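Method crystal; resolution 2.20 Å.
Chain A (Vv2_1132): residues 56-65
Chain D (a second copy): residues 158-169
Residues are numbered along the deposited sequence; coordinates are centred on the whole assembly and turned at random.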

# COMPACT_ATOMS: atom_id res chain seq x y z
N PHE A 56 21.89 8.20 5.87
CA PHE A 56 22.02 9.48 6.54
C PHE A 56 22.68 9.31 7.90
O PHE A 56 22.42 8.35 8.62
CB PHE A 56 20.65 10.13 6.66
CG PHE A 56 20.03 10.41 5.34
CD1 PHE A 56 20.39 11.53 4.61
CD2 PHE A 56 19.12 9.52 4.81
CE1 PHE A 56 19.82 11.77 3.40
CE2 PHE A 56 18.55 9.77 3.61
CZ PHE A 56 18.90 10.89 2.89
N ASP A 57 23.59 10.23 8.21
CA ASP A 57 24.32 10.16 9.47
C ASP A 57 23.45 10.77 10.55
O ASP A 57 23.19 11.97 10.53
CB ASP A 57 25.65 10.90 9.36
CG ASP A 57 26.38 11.00 10.69
OD1 ASP A 57 27.13 11.99 10.86
OD2 ASP A 57 26.21 10.11 11.56
N ARG A 58 23.02 9.94 11.52
CA ARG A 58 22.02 10.40 12.48
C ARG A 58 22.63 11.21 13.63
O ARG A 58 21.90 11.93 14.31
CB ARG A 58 21.23 9.21 13.02
CG ARG A 58 20.53 8.40 11.91
CD ARG A 58 19.03 8.73 11.78
NE ARG A 58 18.47 8.11 10.59
CZ ARG A 58 17.19 8.20 10.23
NH1 ARG A 58 16.33 8.84 11.03
NH2 ARG A 58 16.76 7.61 9.11
N THR A 59 23.94 11.13 13.84
CA THR A 59 24.56 11.94 14.88
C THR A 59 24.82 13.38 14.45
O THR A 59 25.33 14.16 15.26
CB THR A 59 25.90 11.35 15.31
OG1 THR A 59 26.88 11.77 14.35
CG2 THR A 59 25.83 9.83 15.32
N SER A 60 24.54 13.74 13.20
CA SER A 60 24.98 15.02 12.69
C SER A 60 23.84 16.04 12.65
O SER A 60 22.68 15.69 12.44
CB SER A 60 25.59 14.86 11.29
OG SER A 60 24.65 14.35 10.38
N TYR A 61 24.20 17.30 12.86
CA TYR A 61 23.26 18.41 12.74
C TYR A 61 23.94 19.50 11.93
O TYR A 61 24.95 20.07 12.39
CB TYR A 61 22.82 18.96 14.10
CG TYR A 61 21.99 20.24 13.98
CD1 TYR A 61 20.62 20.19 13.74
CD2 TYR A 61 22.58 21.49 14.15
CE1 TYR A 61 19.86 21.35 13.65
CE2 TYR A 61 21.83 22.67 14.06
CZ TYR A 61 20.47 22.59 13.81
OH TYR A 61 19.73 23.75 13.72
N PRO A 62 23.44 19.85 10.73
CA PRO A 62 22.29 19.28 10.02
C PRO A 62 22.58 17.85 9.61
O PRO A 62 23.74 17.43 9.73
CB PRO A 62 22.16 20.20 8.80
CG PRO A 62 23.59 20.72 8.59
CD PRO A 62 24.12 20.91 9.96
N ILE A 63 21.58 17.08 9.20
CA ILE A 63 21.86 15.71 8.78
C ILE A 63 22.67 15.74 7.50
O ILE A 63 22.40 16.52 6.58
CB ILE A 63 20.57 14.92 8.55
CG1 ILE A 63 19.67 15.02 9.75
CG2 ILE A 63 20.89 13.48 8.22
CD1 ILE A 63 18.31 15.52 9.34
N THR A 64 23.66 14.86 7.43
CA THR A 64 24.50 14.69 6.27
C THR A 64 24.53 13.21 5.90
O THR A 64 24.07 12.33 6.65
CB THR A 64 25.93 15.21 6.53
OG1 THR A 64 26.48 14.52 7.67
CG2 THR A 64 25.90 16.71 6.84
N LEU A 65 25.10 12.94 4.74
CA LEU A 65 25.13 11.60 4.18
C LEU A 65 26.22 10.75 4.81
O LEU A 65 27.33 11.22 5.06
CB LEU A 65 25.36 11.67 2.66
CG LEU A 65 24.36 12.43 1.80
CD1 LEU A 65 24.69 12.26 0.33
CD2 LEU A 65 23.01 11.85 2.08
N ASN D 158 28.21 15.21 22.98
CA ASN D 158 28.36 16.50 22.29
C ASN D 158 28.48 16.31 20.79
O ASN D 158 28.97 15.29 20.31
CB ASN D 158 29.58 17.25 22.81
CG ASN D 158 30.87 16.51 22.54
OD1 ASN D 158 31.27 16.34 21.39
ND2 ASN D 158 31.52 16.03 23.60
N ILE D 159 28.05 17.31 20.03
CA ILE D 159 27.90 17.19 18.58
C ILE D 159 28.94 18.08 17.91
O ILE D 159 28.94 19.30 18.09
CB ILE D 159 26.48 17.54 18.12
CG1 ILE D 159 25.44 17.02 19.11
CG2 ILE D 159 26.23 16.98 16.72
CD1 ILE D 159 25.02 18.04 20.15
N SER D 160 29.84 17.46 17.16
CA SER D 160 30.73 18.17 16.25
C SER D 160 30.02 18.30 14.91
O SER D 160 29.71 17.29 14.27
CB SER D 160 32.06 17.42 16.11
OG SER D 160 33.12 18.30 15.77
N ALA D 161 29.75 19.54 14.49
CA ALA D 161 28.94 19.75 13.29
C ALA D 161 29.74 19.43 12.04
O ALA D 161 30.88 19.88 11.88
CB ALA D 161 28.42 21.19 13.25
N MET D 162 29.15 18.63 11.14
CA MET D 162 29.85 18.27 9.91
C MET D 162 30.01 19.46 8.98
O MET D 162 30.88 19.43 8.10
CB MET D 162 29.11 17.14 9.18
CG MET D 162 29.21 15.78 9.86
SD MET D 162 30.91 15.13 9.92
CE MET D 162 31.20 14.67 8.21
N ARG D 163 29.22 20.52 9.18
CA ARG D 163 29.17 21.64 8.26
C ARG D 163 28.42 22.77 8.95
O ARG D 163 27.60 22.51 9.83
CB ARG D 163 28.47 21.25 6.95
CG ARG D 163 26.97 20.96 7.08
CD ARG D 163 26.32 20.66 5.70
NE ARG D 163 25.84 21.87 5.01
CZ ARG D 163 25.34 21.90 3.77
NH1 ARG D 163 25.25 20.78 3.05
NH2 ARG D 163 24.93 23.05 3.25
N PRO D 164 28.66 24.03 8.56
CA PRO D 164 28.06 25.14 9.30
C PRO D 164 26.55 24.99 9.39
O PRO D 164 25.90 24.52 8.46
CB PRO D 164 28.49 26.38 8.51
CG PRO D 164 29.82 25.97 7.92
CD PRO D 164 29.61 24.51 7.53
N SER D 165 26.01 25.35 10.55
CA SER D 165 24.61 25.09 10.84
C SER D 165 24.00 26.28 11.56
O SER D 165 24.69 27.05 12.23
CB SER D 165 24.44 23.85 11.72
OG SER D 165 24.65 24.21 13.07
N LEU D 166 22.68 26.39 11.43
CA LEU D 166 21.93 27.47 12.06
C LEU D 166 22.06 27.40 13.59
O LEU D 166 22.09 26.31 14.18
CB LEU D 166 20.46 27.38 11.61
CG LEU D 166 20.21 26.80 10.20
CD1 LEU D 166 18.71 26.62 9.83
CD2 LEU D 166 20.91 27.64 9.12
N SER D 167 22.17 28.56 14.23
CA SER D 167 22.35 28.58 15.68
C SER D 167 21.06 28.16 16.40
O SER D 167 19.97 28.12 15.82
CB SER D 167 22.78 29.97 16.14
OG SER D 167 23.22 29.94 17.49
N LEU D 168 21.18 27.87 17.70
CA LEU D 168 20.11 27.17 18.42
C LEU D 168 19.57 27.84 19.68
O LEU D 168 18.50 27.43 20.15
CB LEU D 168 20.57 25.76 18.80
CG LEU D 168 20.74 24.77 17.64
CD1 LEU D 168 21.36 23.46 18.14
CD2 LEU D 168 19.43 24.53 16.87
N GLU D 169 20.24 28.84 20.27
CA GLU D 169 19.83 29.21 21.63
C GLU D 169 18.61 30.13 21.67
O GLU D 169 18.16 30.47 22.77
CB GLU D 169 20.97 29.82 22.44
CG GLU D 169 22.05 30.55 21.69
CD GLU D 169 23.13 31.02 22.64
OE1 GLU D 169 23.12 30.57 23.81
OE2 GLU D 169 23.97 31.85 22.24
O HOH W 1 27.36 17.00 13.61

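This is a packing contact between a chain A loop and an irregular segment of chain D, held by van der Waals fit around one tyrosine and one proline and by a single bridging water, with no direct hydrogen bond between the stretches. Together they bury 512 Å², and Y61(A) has the largest share, 125 Å² of its own surface.

The chain A segment is shaped from within. A type I turn runs from D57(A) to S60(A), and the backbone bond from D57(A) N to T64(A) O, 2.7 Å, ties the two ends of the loop together. S60(A) is the internal staple: its OG donates to D57(A) O at 2.8 Å and accepts from T64(A) N at 3.2 Å and from T64(A) OG1 at 3.3 Å. A small hydroxyl side chain suits this buried position, since it can serve both arms of the loop. The peptide bond before P62(A) is cis.

Y61(A), with chi1 at 172° (t), leaves the backbone sideways to chain D, but its end comes nearer. The ring is long enough to reach several residues. Its CE2 lies 3.4 Å from S165(D) OG, and its CZ makes an apolar contact of 3.8 Å with L168(D) CD2, a methyl that also lies 3.3 Å from the tyrosine OH. L166(D) O sits at the ring edge, near its plane, 3.5 Å from Y61(A) OH, but the pair does not qualify as a hydrogen bond.

P62(A) offers a compact aliphatic surface. Its CD is 3.4 Å from S165(D) CB, whose CA-to-CB bond points toward chain A, and its CG is 3.7 Å from R163(D) CG, so the arginine contributes the methylene part of its side chain here.

The CA-to-CB bond of M162(D) also points toward chain A. With chi1 at -72° (m), M162(D) CG lies 3.7 Å from T64(A) OG1 and 4.0 Å from S60(A) CB, so an aliphatic carbon packs beside S60(A) CB and T64(A) OG1. A161(D) CB approaches Y61(A) O at 3.7 Å.

At the other end of this surface, I159(D) CG2 lies 3.3 Å from T59(A) O; the isoleucine is poorly ordered, so this detail carries less weight. Between these contacts, water 1 accepts from Y61(A) N at 3.3 Å and donates to S160(D) O at 2.5 Å. It links two backbone groups, a connection that does not depend on side-chain identity.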